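Local coordinates for DUF5348 domain-containing protein (Ruminococcus gnavus, PDB 3NRL), which is of unknown function but forms a small, mostly beta-stranded domain that pairs with a second copy of itself in the crystal, at the interface of chains A and B. Numbering follows the deposited sequence. Chains: chain A/B, uncharacterized protein RUMGNA_01417.

Contact 1: the interface of chains A and B. Residues chain A 10, 12, 21, 25, 27; chain B 63-67.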
loop_
_atom_site.group_PDB
_atom_site.type_symbol
_atom_site.label_atom_id
_atom_site.label_comp_id
_atom_site.label_asym_id
_atom_site.label_seq_id
_atom_site.Cartn_x
_atom_site.Cartn_y
_atom_site.Cartn_z
ATOM N N PHE A 10 2.208 2.683 -3.125
ATOM C CA PHE A 10 3.289 1.968 -2.456
ATOM C C PHE A 10 4.639 2.277 -3.097
ATOM O O PHE A 10 4.710 2.698 -4.255
ATOM C CB PHE A 10 3.018 0.455 -2.481
ATOM C CG PHE A 10 3.307 -0.196 -3.805
ATOM C CD1 PHE A 10 4.578 -0.696 -4.086
ATOM C CD2 PHE A 10 2.318 -0.291 -4.779
ATOM C CE1 PHE A 10 4.863 -1.280 -5.322
ATOM C CE2 PHE A 10 2.591 -0.873 -6.019
ATOM C CZ PHE A 10 3.864 -1.368 -6.291
ATOM N N ASP A 12 8.183 1.211 -4.662
ATOM C CA ASP A 12 8.815 0.086 -5.340
ATOM C C ASP A 12 10.333 0.177 -5.196
ATOM O O ASP A 12 10.951 1.104 -5.711
ATOM C CB ASP A 12 8.443 0.086 -6.819
ATOM C CG ASP A 12 8.967 -1.137 -7.545
ATOM O OD1 ASP A 12 10.188 -1.383 -7.487
ATOM O OD2 ASP A 12 8.158 -1.850 -8.171
ATOM N N ARG A 21 -1.084 0.099 -7.157
ATOM C CA ARG A 21 -1.612 -1.223 -7.451
ATOM C C ARG A 21 -3.125 -1.092 -7.586
ATOM O O ARG A 21 -3.812 -0.740 -6.623
ATOM C CB ARG A 21 -1.290 -2.202 -6.328
ATOM C CG ARG A 21 -1.996 -3.535 -6.517
ATOM C CD ARG A 21 -2.281 -4.204 -5.190
ATOM N NE ARG A 21 -1.120 -4.910 -4.666
ATOM C CZ ARG A 21 -0.532 -5.926 -5.289
ATOM N NH1 ARG A 21 -1.006 -6.335 -6.459
ATOM N NH2 ARG A 21 0.509 -6.540 -4.736
ATOM N N GLU A 25 -2.948 -8.080 -10.015
ATOM C CA GLU A 25 -1.811 -8.080 -10.931
ATOM C C GLU A 25 -1.885 -6.958 -11.963
ATOM O O GLU A 25 -1.560 -7.150 -13.134
ATOM C CB GLU A 25 -1.707 -9.429 -11.648
ATOM C CG GLU A 25 -1.112 -10.538 -10.797
ATOM C CD GLU A 25 0.279 -10.196 -10.290
ATOM O OE1 GLU A 25 1.146 -9.836 -11.117
ATOM O OE2 GLU A 25 0.508 -10.292 -9.065
ATOM N N PHE A 27 -0.707 -2.913 -12.215
ATOM C CA PHE A 27 0.009 -1.788 -11.622
ATOM C C PHE A 27 0.087 -0.608 -12.586
ATOM O O PHE A 27 0.013 -0.788 -13.802
ATOM C CB PHE A 27 1.426 -2.230 -11.242
ATOM C CG PHE A 27 1.463 -3.343 -10.232
ATOM C CD1 PHE A 27 1.677 -3.072 -8.885
ATOM C CD2 PHE A 27 1.271 -4.665 -10.624
ATOM C CE1 PHE A 27 1.701 -4.094 -7.941
ATOM C CE2 PHE A 27 1.292 -5.699 -9.686
ATOM C CZ PHE A 27 1.508 -5.413 -8.340
ATOM N N VAL B 63 1.037 -14.492 -4.877
ATOM C CA VAL B 63 1.061 -13.211 -5.562
ATOM C C VAL B 63 2.502 -12.788 -5.804
ATOM O O VAL B 63 3.391 -13.107 -5.015
ATOM C CB VAL B 63 0.354 -12.129 -4.726
ATOM C CG1 VAL B 63 1.088 -11.937 -3.405
ATOM C CG2 VAL B 63 0.294 -10.825 -5.503
ATOM N N SER B 64 2.723 -12.069 -6.901
ATOM C CA SER B 64 4.054 -11.596 -7.264
ATOM C C SER B 64 4.687 -10.766 -6.150
ATOM O O SER B 64 5.873 -10.913 -5.854
ATOM C CB SER B 64 3.980 -10.760 -8.550
ATOM O OG SER B 64 3.120 -9.644 -8.388
ATOM N N ARG B 65 3.887 -9.902 -5.534
ATOM C CA ARG B 65 4.368 -9.042 -4.463
ATOM C C ARG B 65 3.234 -8.668 -3.512
ATOM O O ARG B 65 2.085 -8.549 -3.925
ATOM C CB ARG B 65 4.997 -7.780 -5.060
ATOM C CG ARG B 65 4.062 -6.968 -5.944
ATOM C CD ARG B 65 4.843 -5.922 -6.725
ATOM N NE ARG B 65 5.706 -5.130 -5.851
ATOM C CZ ARG B 65 6.631 -4.279 -6.283
ATOM N NH1 ARG B 65 6.818 -4.105 -7.582
ATOM N NH2 ARG B 65 7.375 -3.610 -5.413
ATOM N N LEU B 66 3.573 -8.476 -2.242
ATOM C CA LEU B 66 2.593 -8.137 -1.212
ATOM C C LEU B 66 2.176 -6.666 -1.155
ATOM O O LEU B 66 1.099 -6.337 -0.668
ATOM C CB LEU B 66 3.134 -8.545 0.159
ATOM C CG LEU B 66 2.983 -10.017 0.549
ATOM C CD1 LEU B 66 3.618 -10.920 -0.513
ATOM C CD2 LEU B 66 3.613 -10.229 1.914
ATOM N N ASP B 67 3.037 -5.792 -1.653
ATOM C CA ASP B 67 2.796 -4.353 -1.628
ATOM C C ASP B 67 1.480 -3.870 -2.227
ATOM O O ASP B 67 1.145 -4.194 -3.365
ATOM C CB ASP B 67 3.946 -3.647 -2.343
ATOM C CG ASP B 67 5.288 -4.239 -1.983
ATOM O OD1 ASP B 67 5.776 -3.977 -0.863
ATOM O OD2 ASP B 67 5.843 -4.987 -2.816
#

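Contact 2: the interface of chains A and B. Residues chain A 8, 21, 68-70; chain B 7-8, 68-70.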
loop_
_atom_site.group_PDB
_atom_site.type_symbol
_atom_site.label_atom_id
_atom_site.label_comp_id
_atom_site.label_asym_id
_atom_site.label_seq_id
_atom_site.Cartn_x
_atom_site.Cartn_y
_atom_site.Cartn_z
ATOM N N THR A 8 -3.940 1.432 -4.594
ATOM C CA THR A 8 -3.184 1.675 -3.377
ATOM C C THR A 8 -1.780 2.120 -3.741
ATOM O O THR A 8 -1.146 1.545 -4.628
ATOM C CB THR A 8 -3.096 0.406 -2.525
ATOM O OG1 THR A 8 -2.536 -0.650 -3.311
ATOM C CG2 THR A 8 -4.468 -0.005 -2.055
ATOM N N ARG A 21 -1.084 0.099 -7.157
ATOM C CA ARG A 21 -1.612 -1.223 -7.451
ATOM C C ARG A 21 -3.125 -1.092 -7.586
ATOM O O ARG A 21 -3.812 -0.740 -6.623
ATOM C CB ARG A 21 -1.290 -2.202 -6.328
ATOM C CG ARG A 21 -1.996 -3.535 -6.517
ATOM C CD ARG A 21 -2.281 -4.204 -5.190
ATOM N NE ARG A 21 -1.120 -4.910 -4.666
ATOM C CZ ARG A 21 -0.532 -5.926 -5.289
ATOM N NH1 ARG A 21 -1.006 -6.335 -6.459
ATOM N NH2 ARG A 21 0.509 -6.540 -4.736
ATOM N N GLY A 68 0.909 3.006 1.539
ATOM C CA GLY A 68 -0.396 2.466 1.861
ATOM C C GLY A 68 -1.609 3.349 1.671
ATOM O O GLY A 68 -2.721 2.926 1.961
ATOM N N LEU A 69 -1.419 4.573 1.193
ATOM C CA LEU A 69 -2.557 5.462 0.992
ATOM C C LEU A 69 -3.467 4.915 -0.103
ATOM O O LEU A 69 -3.000 4.271 -1.043
ATOM C CB LEU A 69 -2.077 6.853 0.579
ATOM C CG LEU A 69 -1.332 7.705 1.606
ATOM C CD1 LEU A 69 -0.793 8.959 0.931
ATOM C CD2 LEU A 69 -2.279 8.083 2.748
ATOM N N ARG A 70 -4.769 5.158 0.022
ATOM C CA ARG A 70 -5.700 4.725 -1.013
ATOM C C ARG A 70 -5.793 5.900 -1.963
ATOM O O ARG A 70 -6.001 7.036 -1.533
ATOM C CB ARG A 70 -7.073 4.388 -0.419
ATOM C CG ARG A 70 -7.222 2.904 -0.117
ATOM C CD ARG A 70 -8.257 2.624 0.956
ATOM N NE ARG A 70 -8.435 1.187 1.159
ATOM C CZ ARG A 70 -8.950 0.638 2.254
ATOM N NH1 ARG A 70 -9.343 1.402 3.267
ATOM N NH2 ARG A 70 -9.076 -0.679 2.336
ATOM N N GLY B 7 -7.857 -2.217 5.468
ATOM C CA GLY B 7 -6.706 -1.352 5.297
ATOM C C GLY B 7 -5.859 -1.781 4.127
ATOM O O GLY B 7 -6.273 -2.610 3.317
ATOM N N THR B 8 -4.661 -1.219 4.042
ATOM C CA THR B 8 -3.762 -1.554 2.954
ATOM C C THR B 8 -2.445 -2.079 3.506
ATOM O O THR B 8 -1.924 -1.568 4.496
ATOM C CB THR B 8 -3.487 -0.328 2.082
ATOM O OG1 THR B 8 -2.898 0.697 2.887
ATOM C CG2 THR B 8 -4.782 0.191 1.487
ATOM N N GLY B 68 0.736 -3.082 -1.453
ATOM C CA GLY B 68 -0.503 -2.517 -1.958
ATOM C C GLY B 68 -1.760 -3.363 -1.903
ATOM O O GLY B 68 -2.828 -2.913 -2.324
ATOM N N LEU B 69 -1.651 -4.583 -1.395
ATOM C CA LEU B 69 -2.830 -5.435 -1.308
ATOM C C LEU B 69 -3.838 -4.831 -0.339
ATOM O O LEU B 69 -3.456 -4.197 0.649
ATOM C CB LEU B 69 -2.444 -6.831 -0.816
ATOM C CG LEU B 69 -1.614 -7.709 -1.759
ATOM C CD1 LEU B 69 -1.273 -9.019 -1.046
ATOM C CD2 LEU B 69 -2.393 -7.985 -3.042
ATOM N N ARG B 70 -5.122 -5.006 -0.636
ATOM C CA ARG B 70 -6.176 -4.540 0.257
ATOM C C ARG B 70 -6.409 -5.703 1.215
ATOM O O ARG B 70 -6.504 -6.858 0.796
ATOM C CB ARG B 70 -7.461 -4.232 -0.510
ATOM C CG ARG B 70 -7.433 -2.921 -1.277
ATOM C CD ARG B 70 -8.838 -2.561 -1.733
ATOM N NE ARG B 70 -9.772 -2.574 -0.607
ATOM C CZ ARG B 70 -11.080 -2.367 -0.710
ATOM N NH1 ARG B 70 -11.626 -2.128 -1.894
ATOM N NH2 ARG B 70 -11.844 -2.402 0.375
#

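Contact 1: the interface of chains A and B
B:Arg65 reaches across from a loop of chain B and lies among A:Phe27, A:Phe10 and A:Asp12. CG sits between its own backbone N and carbonyl carbon (chi1 58°), which turns the chain toward chain A. CB leads to CG, and CG meets the tip of the A:Phe27 ring. CD rests on the same tip, 3.7 Å from A:Phe27 CZ. The chain then bends at chi3 and brings the guanidinium to the CE1 edge of A:Phe10. A:Phe10 CE1 lies over one face of that group, toward its rim, 3.6 Å from B:Arg65 CZ. The ring is steeply turned against the guanidinium, 62° between planes, so this is a ring edge on a flat face and not a stack. NE points within its own plane to B:Asp67 OD2, 3.0 Å away, in a salt bridge inside chain B. NH1 makes a salt bridge and hydrogen bond to A:Asp12 OD2 at 2.7 Å. It meets that oxygen from above the carboxylate plane. NH2 lies by A:Phe10 CE1, with only weak bonds to A:Asp12 OD2 and B:Asp67 OD2. The two carboxylates, one from each chain, would probably balance the guanidinium charge and fix its rotation.

B:Asp67 adds contacts of its own. Its CB sits over the face of the A:Phe10 ring, 4.0 Å from the centroid, with the carboxylate nearly parallel to the ring. Its backbone O accepts from A:Arg21 NE at 2.7 Å and from A:Arg21 NH2 at 2.8 Å. The guanidinium grips this oxygen side-on with two nitrogens, both from the same face of the carbonyl plane; both bonds are bent. At the outer end, B:Ser64 OG donates to the syn lone pair of A:Glu25 OE2, although A:Glu25 is poorly ordered. The patch joins loop 63-67 to strands and a loop of the other copy. It may help hold a two-fold dimer.

Contact 2: the interface of chains A and B
Strand 6-12 of each chain meets the loop before strand 70-72 of the other, around the two-fold axis of the pair. A:Thr8 and B:Thr8 face each other here. Their side chains slide past one another in opposite directions, and the methyls touch at 3.6 Å between A:Thr8 CG2 and B:Thr8 CG2. In A:Thr8 the hydroxyl OG1 lies between the backbone N and the carbonyl carbon (chi1 56°), which turns it to the opposite chain. It donates to B:Gly68 O at 2.5 Å, a short bond. The hydroxyl lies in the carbonyl plane and donates to a lone pair of B:Gly68 O, with a C=O...donor angle of 111°. B:Thr8 OG1 makes the matching bond on a lone pair of A:Gly68 O, also very short. Two hydroxyls therefore hold two glycine carbonyls, and the methyls pack between these bonds.

The two Arg70 side chains approach from the other side and are poorly ordered, so their contacts are doubtful. They cross at about a right angle without a bond between them. Like charges there would tend to repel. The contact of A:Arg70 CG with the methyl carbon B:Thr8 CG2, at 4.0 Å, is tentative for the same reason.

A:Arg21 flanks the threonine pair. Its CD lies beside the B:Gly68 carbonyl, 3.4 Å from B:Gly68 C. Past the bend at chi3 (-81°), the guanidinium lies against B:Leu69. This is apolar packing of a methyl on a flat group. An alanine in place of A:Arg21 would probably leave B:Leu69 CD2 without the flat group it packs on and open a gap beside B:Gly68. The methyl B:Leu69 CD2 sits over the centre of the guanidinium face, 3.6 Å from A:Arg21 CZ.

Contact 1 and contact 2 are neighbouring parts of one interface, with the centres of their C-alpha atoms about 9 Å apart. They share A:Arg21 of strand 17-23, whose guanidinium takes part in both. Strand 6-12 of chain A also runs through both, and residues 63-70 of chain B form a continuous stretch facing it. Contact 2 lies around the two-fold axis and holds both copies of its threonine bond. Contact 1 lies farther out and recurs with the chains exchanged. Polar and apolar contacts thus continue from axis to rim, as a dimer might use, though the structure alone does not show the state in solution.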